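Local coordinates for protein Myo-inositol phosphohydrolase (Mitsuokella multacida, PDB 4WU3) that probably removes phosphate groups from inositol phosphates such as phytate, and binds inositol-(1,3,4,5)-tetrakisphosphate in the PTP-like phytase fold, at residues S166-I171 against Y186-K191; R357-A362 against L388-S393. The protein carries 2 engineered substitutions. All coordinates share one frame; numbering follows the deposited sequence.

Contacts 1 and 2 each pair two neighbouring antiparallel strands, but in quite different parts of one chain. Contact 1 comes first along the chain and closes before contact 2 opens; their centres lie 49 Å apart and their nearest atoms about 37 Å. The two belong to different sheets. Contact 1 lies in the two-stranded hairpin of strands 168-175 and 180-188, partly exposed. Contact 2 is buried at the margin of a mixed five-stranded sheet, where strand 357-358 pairs with strand 390-393 beside the tetrakisphosphate pocket that includes Arg546. An equivalent strand order, 65-66 next to 91-94, recurs earlier in the chain, consistent with two related phosphatase-like units.

Contact 1. Residues S166-I171 against Y186-K191; sequences STVKSI and YVNYNK
With its CG turned between the backbone N and the carbonyl carbon (chi1 62°), Tyr189 brings its ring across to the chain at Ser166 and Thr167. The CA of Thr167 stands over the ring face, 4.2 Å from the centroid and 8° off the normal, a CH-pi contact. Lys169 CB comes instead to the ring's edge, near its plane, while CB of Ser166 approaches the Tyr189 OH at 3.5 Å. That hydroxyl is hydrogen-bonded to the carbonyl of Leu163, tying the ring's far end to the preceding loop. These contacts lie where the open ends of a two-stranded antiparallel beta hairpin meet, strand 168-175 against strand 180-188. Lys169 and Val187 form a hydrogen-bonded pair, Val187 N giving to Lys169 O at 2.9 Å and Lys169 N to Val187 O at 3.1 Å. Farther out, Tyr189 N reaches Thr167 O from above the carbonyl plane, 40° out of it; a water gives a hydrogen to the same oxygen and accepts one from Asn188 ND2. Val168, Ser170, Tyr186 and Asn188 share one face, where Ser170 OG lies over the Tyr186 ring. On the other, Val187 CG2 meets Ile171 CG1 at 3.7 Å, and both side chains rest on Ile52.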
ATOM      1  N   SER A 166      17.598 -34.403 -13.280  1.00 26.20           N
ATOM      2  CA  SER A 166      17.107 -34.287 -14.644  1.00 22.96           C
ATOM      3  C   SER A 166      18.145 -33.471 -15.402  1.00 19.73           C
ATOM      4  O   SER A 166      18.939 -32.753 -14.788  1.00 19.03           O
ATOM      5  CB  SER A 166      15.743 -33.599 -14.714  1.00 24.60           C
ATOM      6  OG  SER A 166      14.758 -34.278 -13.957  1.00 31.62           O
ATOM      7  N   THR A 167      18.162 -33.599 -16.725  1.00 15.62           N
ATOM      8  CA  THR A 167      19.089 -32.837 -17.559  1.00 14.20           C
ATOM      9  C   THR A 167      18.356 -32.044 -18.630  1.00 13.76           C
ATOM     10  O   THR A 167      18.971 -31.378 -19.457  1.00 12.43           O
ATOM     11  CB  THR A 167      20.100 -33.748 -18.255  1.00 15.10           C
ATOM     12  OG1 THR A 167      19.402 -34.705 -19.065  1.00 16.06           O
ATOM     13  CG2 THR A 167      20.959 -34.465 -17.228  1.00 16.70           C
ATOM     14  N   VAL A 168      17.036 -32.123 -18.604  1.00 14.42           N
ATOM     15  CA  VAL A 168      16.205 -31.386 -19.536  1.00 13.97           C
ATOM     16  C   VAL A 168      14.842 -31.141 -18.883  1.00 12.52           C
ATOM     17  O   VAL A 168      14.341 -31.983 -18.134  1.00 10.85           O
ATOM     18  CB  VAL A 168      16.061 -32.151 -20.858  1.00 14.12           C
ATOM     19  CG1 VAL A 168      15.535 -33.554 -20.596  1.00 14.61           C
ATOM     20  CG2 VAL A 168      15.156 -31.388 -21.817  1.00 15.03           C
ATOM     21  N   LYS A 169      14.276 -29.970 -19.137  1.00 12.01           N
ATOM     22  CA  LYS A 169      13.030 -29.571 -18.513  1.00 14.19           C
ATOM     23  C   LYS A 169      12.315 -28.532 -19.357  1.00 13.78           C
ATOM     24  O   LYS A 169      12.936 -27.614 -19.899  1.00 10.82           O
ATOM     25  CB  LYS A 169      13.297 -28.982 -17.121  1.00 19.60           C
ATOM     26  CG  LYS A 169      12.148 -29.124 -16.144  1.00 23.74           C
ATOM     27  CD  LYS A 169      12.615 -29.685 -14.828  1.00 31.47           C
ATOM     28  CE  LYS A 169      11.504 -29.825 -13.805  1.00 41.93           C
ATOM     29  NZ  LYS A 169      10.982 -31.218 -13.727  1.00 46.60           N
ATOM     30  N   SER A 170      11.001 -28.683 -19.455  1.00 14.41           N
ATOM     31  CA  SER A 170      10.161 -27.699 -20.104  1.00 16.26           C
ATOM     32  C   SER A 170      10.051 -26.503 -19.164  1.00 15.94           C
ATOM     33  O   SER A 170       9.584 -26.644 -18.042  1.00 19.65           O
ATOM     34  CB  SER A 170       8.777 -28.290 -20.398  1.00 16.26           C
ATOM     35  OG  SER A 170       7.994 -27.398 -21.174  1.00 15.43           O
ATOM     36  N   ILE A 171      10.514 -25.336 -19.603  1.00 16.87           N
ATOM     37  CA  ILE A 171      10.510 -24.138 -18.745  1.00 15.13           C
ATOM     38  C   ILE A 171       9.786 -22.999 -19.439  1.00 13.68           C
ATOM     39  O   ILE A 171      10.063 -22.686 -20.608  1.00 10.59           O
ATOM     40  CB  ILE A 171      11.922 -23.634 -18.447  1.00 15.49           C
ATOM     41  CG1 ILE A 171      12.811 -24.761 -17.925  1.00 16.97           C
ATOM     42  CG2 ILE A 171      11.867 -22.492 -17.446  1.00 15.49           C
ATOM     43  CD1 ILE A 171      12.666 -25.038 -16.451  1.00 18.17           C
ATOM     44  N   TYR A 186      12.161 -26.185 -24.012  1.00 18.38           N
ATOM     45  CA  TYR A 186      12.980 -27.141 -23.304  1.00 17.79           C
ATOM     46  C   TYR A 186      14.386 -26.584 -23.090  1.00 16.61           C
ATOM     47  O   TYR A 186      15.018 -26.049 -24.008  1.00 17.96           O
ATOM     48  CB  TYR A 186      13.026 -28.459 -24.065  1.00 17.79           C
ATOM     49  CG  TYR A 186      11.715 -29.207 -24.069  1.00 17.78           C
ATOM     50  CD1 TYR A 186      11.403 -30.072 -23.040  1.00 18.52           C
ATOM     51  CD2 TYR A 186      10.795 -29.064 -25.111  1.00 18.85           C
ATOM     52  CE1 TYR A 186      10.216 -30.779 -23.033  1.00 19.59           C
ATOM     53  CE2 TYR A 186       9.596 -29.763 -25.110  1.00 19.19           C
ATOM     54  CZ  TYR A 186       9.319 -30.623 -24.068  1.00 19.54           C
ATOM     55  OH  TYR A 186       8.141 -31.333 -24.034  1.00 19.67           O
ATOM     56  N   VAL A 187      14.852 -26.697 -21.857  1.00 14.59           N
ATOM     57  CA  VAL A 187      16.165 -26.220 -21.474  1.00 14.02           C
ATOM     58  C   VAL A 187      17.026 -27.416 -21.092  1.00 13.67           C
ATOM     59  O   VAL A 187      16.617 -28.246 -20.268  1.00 12.99           O
ATOM     60  CB  VAL A 187      16.054 -25.276 -20.274  1.00 14.28           C
ATOM     61  CG1 VAL A 187      17.427 -24.819 -19.821  1.00 15.62           C
ATOM     62  CG2 VAL A 187      15.180 -24.087 -20.629  1.00 15.53           C
ATOM     63  N   ASN A 188      18.200 -27.521 -21.705  1.00 12.51           N
ATOM     64  CA  ASN A 188      19.115 -28.611 -21.402  1.00 13.20           C
ATOM     65  C   ASN A 188      20.168 -28.098 -20.447  1.00 13.49           C
ATOM     66  O   ASN A 188      20.630 -26.980 -20.588  1.00 14.00           O
ATOM     67  CB  ASN A 188      19.797 -29.136 -22.662  1.00 12.85           C
ATOM     68  CG  ASN A 188      18.822 -29.721 -23.649  1.00 13.01           C
ATOM     69  OD1 ASN A 188      18.365 -29.049 -24.553  1.00 14.95           O
ATOM     70  ND2 ASN A 188      18.487 -30.963 -23.470  1.00 12.29           N
ATOM     71  N   TYR A 189      20.540 -28.920 -19.478  1.00 12.62           N
ATOM     72  CA  TYR A 189      21.477 -28.500 -18.458  1.00 12.71           C
ATOM     73  C   TYR A 189      22.089 -29.719 -17.788  1.00 13.53           C
ATOM     74  O   TYR A 189      21.499 -30.797 -17.770  1.00 15.06           O
ATOM     75  CB  TYR A 189      20.760 -27.633 -17.407  1.00 11.57           C
ATOM     76  CG  TYR A 189      19.649 -28.337 -16.647  1.00 11.13           C
ATOM     77  CD1 TYR A 189      18.352 -28.411 -17.165  1.00 11.17           C
ATOM     78  CD2 TYR A 189      19.884 -28.912 -15.399  1.00 10.37           C
ATOM     79  CE1 TYR A 189      17.333 -29.048 -16.464  1.00 11.27           C
ATOM     80  CE2 TYR A 189      18.877 -29.550 -14.699  1.00  9.57           C
ATOM     81  CZ  TYR A 189      17.606 -29.617 -15.230  1.00 11.14           C
ATOM     82  OH  TYR A 189      16.600 -30.253 -14.526  1.00 12.26           O
ATOM     83  N   ASN A 190      23.270 -29.541 -17.228  1.00 14.84           N
ATOM     84  CA  ASN A 190      23.851 -30.560 -16.372  1.00 19.30           C
ATOM     85  C   ASN A 190      24.397 -29.929 -15.096  1.00 20.39           C
ATOM     86  O   ASN A 190      25.193 -30.532 -14.384  1.00 20.65           O
ATOM     87  CB  ASN A 190      24.945 -31.316 -17.114  1.00 21.97           C
ATOM     88  CG  ASN A 190      26.041 -30.407 -17.600  1.00 27.42           C
ATOM     89  OD1 ASN A 190      26.301 -29.356 -17.006  1.00 30.54           O
ATOM     90  ND2 ASN A 190      26.696 -30.803 -18.686  1.00 28.08           N
ATOM     91  N   LYS A 191      23.937 -28.712 -14.824  1.00 20.83           N
ATOM     92  CA  LYS A 191      24.299 -27.967 -13.625  1.00 21.97           C
ATOM     93  C   LYS A 191      23.119 -27.189 -13.077  1.00 15.77           C
ATOM     94  O   LYS A 191      22.425 -26.520 -13.823  1.00 14.42           O
ATOM     95  CB  LYS A 191      25.362 -26.946 -13.969  1.00 25.05           C
ATOM     96  CG  LYS A 191      26.752 -27.359 -13.607  1.00 32.16           C
ATOM     97  CD  LYS A 191      27.717 -26.205 -13.832  1.00 38.04           C
ATOM     98  CE  LYS A 191      28.360 -26.253 -15.203  1.00 37.47           C
ATOM     99  NZ  LYS A 191      29.296 -25.109 -15.355  1.00 38.94           N
TER
HETATM  100  O   HOH W   1      20.525 -32.301 -21.517  1.00 13.55           O

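Contact 2. Residues R357-A362 against L388-S393; sequences RTMNSA and LYMSGS
Backbone hydrogen bonds join Arg357 and Gly392 in both directions, each 3.0 Å: Arg357 N to Gly392 O and Gly392 N to Arg357 O. Thr358 and Ser391 continue the pairing as a non-hydrogen-bonded pair, and past them Met359 N makes a weak bond to Met390 O, while a water accepts from the backbone N of both methionines. Polar side chains fix the turn that follows: Thr358 N gives a nearly straight bond (173°) to Ser361 OG, and Thr358 OG1, also hydrogen-bonded to Gln411 OE1, accepts from Asn360 N in an ST turn, within a type I turn. Apolar contact falls to Met359, whose chain bends at chi2 (-59°) and lays SD against Met390 CE at 3.5 Å, with CG 4.0 Å from Leu388 CD2. Cutting Met359 back to an alanine would probably open a gap beside Leu388 and leave the Met390 methyl freer to turn. Among charged groups, the Arg357 guanidinium has Gly392 CA over one face, and its NH1 bonds to the carbonyls of Asn355 and Gly543. Gly543 lines the tetrakisphosphate pocket, so edge strand 357-358, with its neighbour 390-393, is linked through Arg357 to the phosphate-binding loop characteristic of PTP-like phosphatases.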
ATOM      1  N   ARG A 357       3.408 -39.804  27.877  1.00  9.59           N
ATOM      2  CA  ARG A 357       3.624 -41.159  27.371  1.00  9.24           C
ATOM      3  C   ARG A 357       5.031 -41.623  27.651  1.00  9.80           C
ATOM      4  O   ARG A 357       5.944 -40.803  27.796  1.00  9.46           O
ATOM      5  CB  ARG A 357       3.348 -41.243  25.867  1.00  9.11           C
ATOM      6  CG  ARG A 357       4.313 -40.459  24.991  1.00  8.34           C
ATOM      7  CD  ARG A 357       3.912 -38.999  24.819  1.00  8.26           C
ATOM      8  NE  ARG A 357       4.604 -38.388  23.684  1.00  7.45           N
ATOM      9  CZ  ARG A 357       4.515 -37.106  23.350  1.00  7.75           C
ATOM     10  NH1 ARG A 357       3.774 -36.270  24.025  1.00  7.90           N
ATOM     11  NH2 ARG A 357       5.179 -36.638  22.332  1.00  8.67           N
ATOM     12  N   THR A 358       5.204 -42.939  27.741  1.00 10.24           N
ATOM     13  CA  THR A 358       6.531 -43.538  27.766  1.00 10.99           C
ATOM     14  C   THR A 358       6.609 -44.468  26.575  1.00 11.60           C
ATOM     15  O   THR A 358       5.601 -44.735  25.928  1.00 11.88           O
ATOM     16  CB  THR A 358       6.833 -44.324  29.071  1.00 11.92           C
ATOM     17  OG1 THR A 358       6.133 -45.582  29.079  1.00 13.30           O
ATOM     18  CG2 THR A 358       6.448 -43.518  30.299  1.00 11.66           C
ATOM     19  N   MET A 359       7.803 -44.956  26.274  1.00 12.41           N
ATOM     20  CA  MET A 359       7.970 -45.851  25.146  1.00 14.29           C
ATOM     21  C   MET A 359       7.416 -47.236  25.454  1.00 16.11           C
ATOM     22  O   MET A 359       7.418 -48.118  24.586  1.00 17.79           O
ATOM     23  CB  MET A 359       9.439 -45.927  24.754  1.00 13.69           C
ATOM     24  CG  MET A 359       9.993 -44.587  24.293  1.00 13.80           C
ATOM     25  SD  MET A 359       9.074 -43.970  22.869  1.00 15.30           S
ATOM     26  CE  MET A 359       7.862 -42.892  23.608  1.00 14.23           C
ATOM     27  N   ASN A 360       6.927 -47.423  26.682  1.00 16.78           N
ATOM     28  CA  ASN A 360       6.200 -48.645  27.047  1.00 18.06           C
ATOM     29  C   ASN A 360       4.681 -48.471  26.971  1.00 18.15           C
ATOM     30  O   ASN A 360       3.936 -49.417  27.231  1.00 20.55           O
ATOM     31  CB  ASN A 360       6.575 -49.101  28.463  1.00 18.18           C
ATOM     32  CG  ASN A 360       8.052 -49.405  28.614  1.00 18.71           C
ATOM     33  OD1 ASN A 360       8.614 -50.210  27.871  1.00 22.81           O
ATOM     34  ND2 ASN A 360       8.686 -48.777  29.590  1.00 18.34           N
ATOM     35  N   SER A 361       4.223 -47.269  26.625  1.00 16.45           N
ATOM     36  CA  SER A 361       2.792 -46.954  26.626  1.00 16.81           C
ATOM     37  C   SER A 361       2.043 -47.661  25.502  1.00 15.83           C
ATOM     38  O   SER A 361       2.648 -48.147  24.554  1.00 15.65           O
ATOM     39  CB  SER A 361       2.571 -45.442  26.497  1.00 17.01           C
ATOM     40  OG  SER A 361       2.957 -44.763  27.682  1.00 18.03           O
ATOM     41  N   ALA A 362       0.718 -47.707  25.613  1.00 15.89           N
ATOM     42  CA  ALA A 362      -0.122 -48.251  24.543  1.00 17.28           C
ATOM     43  C   ALA A 362      -0.283 -47.240  23.413  1.00 16.29           C
ATOM     44  O   ALA A 362      -0.356 -46.032  23.647  1.00 14.94           O
ATOM     45  CB  ALA A 362      -1.490 -48.637  25.087  1.00 16.61           C
ATOM     46  N   LEU A 388      14.592 -47.855  25.071  1.00 12.83           N
ATOM     47  CA  LEU A 388      14.817 -46.465  24.657  1.00 12.21           C
ATOM     48  C   LEU A 388      14.815 -45.498  25.860  1.00 13.17           C
ATOM     49  O   LEU A 388      15.458 -44.456  25.831  1.00 12.26           O
ATOM     50  CB  LEU A 388      13.776 -46.062  23.609  1.00 11.77           C
ATOM     51  CG  LEU A 388      13.950 -44.737  22.847  1.00 11.19           C
ATOM     52  CD1 LEU A 388      15.389 -44.519  22.421  1.00 10.30           C
ATOM     53  CD2 LEU A 388      13.036 -44.717  21.626  1.00 10.82           C
ATOM     54  N   TYR A 389      14.115 -45.876  26.922  1.00 12.86           N
ATOM     55  CA  TYR A 389      14.051 -45.095  28.144  1.00 12.82           C
ATOM     56  C   TYR A 389      13.722 -43.628  27.870  1.00 12.92           C
ATOM     57  O   TYR A 389      14.494 -42.724  28.166  1.00 12.17           O
ATOM     58  CB  TYR A 389      15.361 -45.220  28.930  1.00 14.00           C
ATOM     59  CG  TYR A 389      15.752 -46.638  29.269  1.00 15.01           C
ATOM     60  CD1 TYR A 389      14.801 -47.574  29.676  1.00 17.45           C
ATOM     61  CD2 TYR A 389      17.076 -47.039  29.210  1.00 17.17           C
ATOM     62  CE1 TYR A 389      15.163 -48.874  29.990  1.00 18.84           C
ATOM     63  CE2 TYR A 389      17.452 -48.333  29.524  1.00 19.33           C
ATOM     64  CZ  TYR A 389      16.490 -49.249  29.913  1.00 20.86           C
ATOM     65  OH  TYR A 389      16.857 -50.539  30.218  1.00 23.82           O
ATOM     66  N   MET A 390      12.551 -43.391  27.307  1.00 13.79           N
ATOM     67  CA  MET A 390      12.169 -42.038  26.943  1.00 12.29           C
ATOM     68  C   MET A 390      10.696 -41.818  27.202  1.00 11.22           C
ATOM     69  O   MET A 390       9.882 -42.722  27.024  1.00 11.63           O
ATOM     70  CB  MET A 390      12.470 -41.811  25.463  1.00 12.63           C
ATOM     71  CG  MET A 390      12.015 -40.478  24.928  1.00 13.13           C
ATOM     72  SD  MET A 390      12.511 -40.265  23.214  1.00 14.02           S
ATOM     73  CE  MET A 390      11.428 -41.447  22.420  1.00 13.93           C
ATOM     74  N   SER A 391      10.357 -40.606  27.627  1.00 11.15           N
ATOM     75  CA  SER A 391       8.973 -40.215  27.795  1.00  9.61           C
ATOM     76  C   SER A 391       8.811 -38.775  27.337  1.00 10.40           C
ATOM     77  O   SER A 391       9.805 -38.075  27.105  1.00 11.63           O
ATOM     78  CB  SER A 391       8.554 -40.379  29.252  1.00 10.09           C
ATOM     79  OG  SER A 391       9.443 -39.697  30.120  1.00  9.13           O
ATOM     80  N   GLY A 392       7.563 -38.345  27.173  1.00 10.05           N
ATOM     81  CA  GLY A 392       7.258 -36.960  26.830  1.00 10.46           C
ATOM     82  C   GLY A 392       5.926 -36.492  27.405  1.00  9.93           C
ATOM     83  O   GLY A 392       5.090 -37.296  27.796  1.00 11.38           O
ATOM     84  N   SER A 393       5.726 -35.185  27.468  1.00  9.20           N
ATOM     85  CA  SER A 393       4.436 -34.647  27.843  1.00  9.48           C
ATOM     86  C   SER A 393       4.390 -33.148  27.647  1.00 10.11           C
ATOM     87  O   SER A 393       5.392 -32.510  27.323  1.00  9.47           O
ATOM     88  CB  SER A 393       4.142 -34.948  29.315  1.00 10.13           C
ATOM     89  OG  SER A 393       4.979 -34.177  30.173  1.00  9.46           O
TER
HETATM   90  O   HOH W   2      10.440 -45.806  27.790  1.00 16.10           O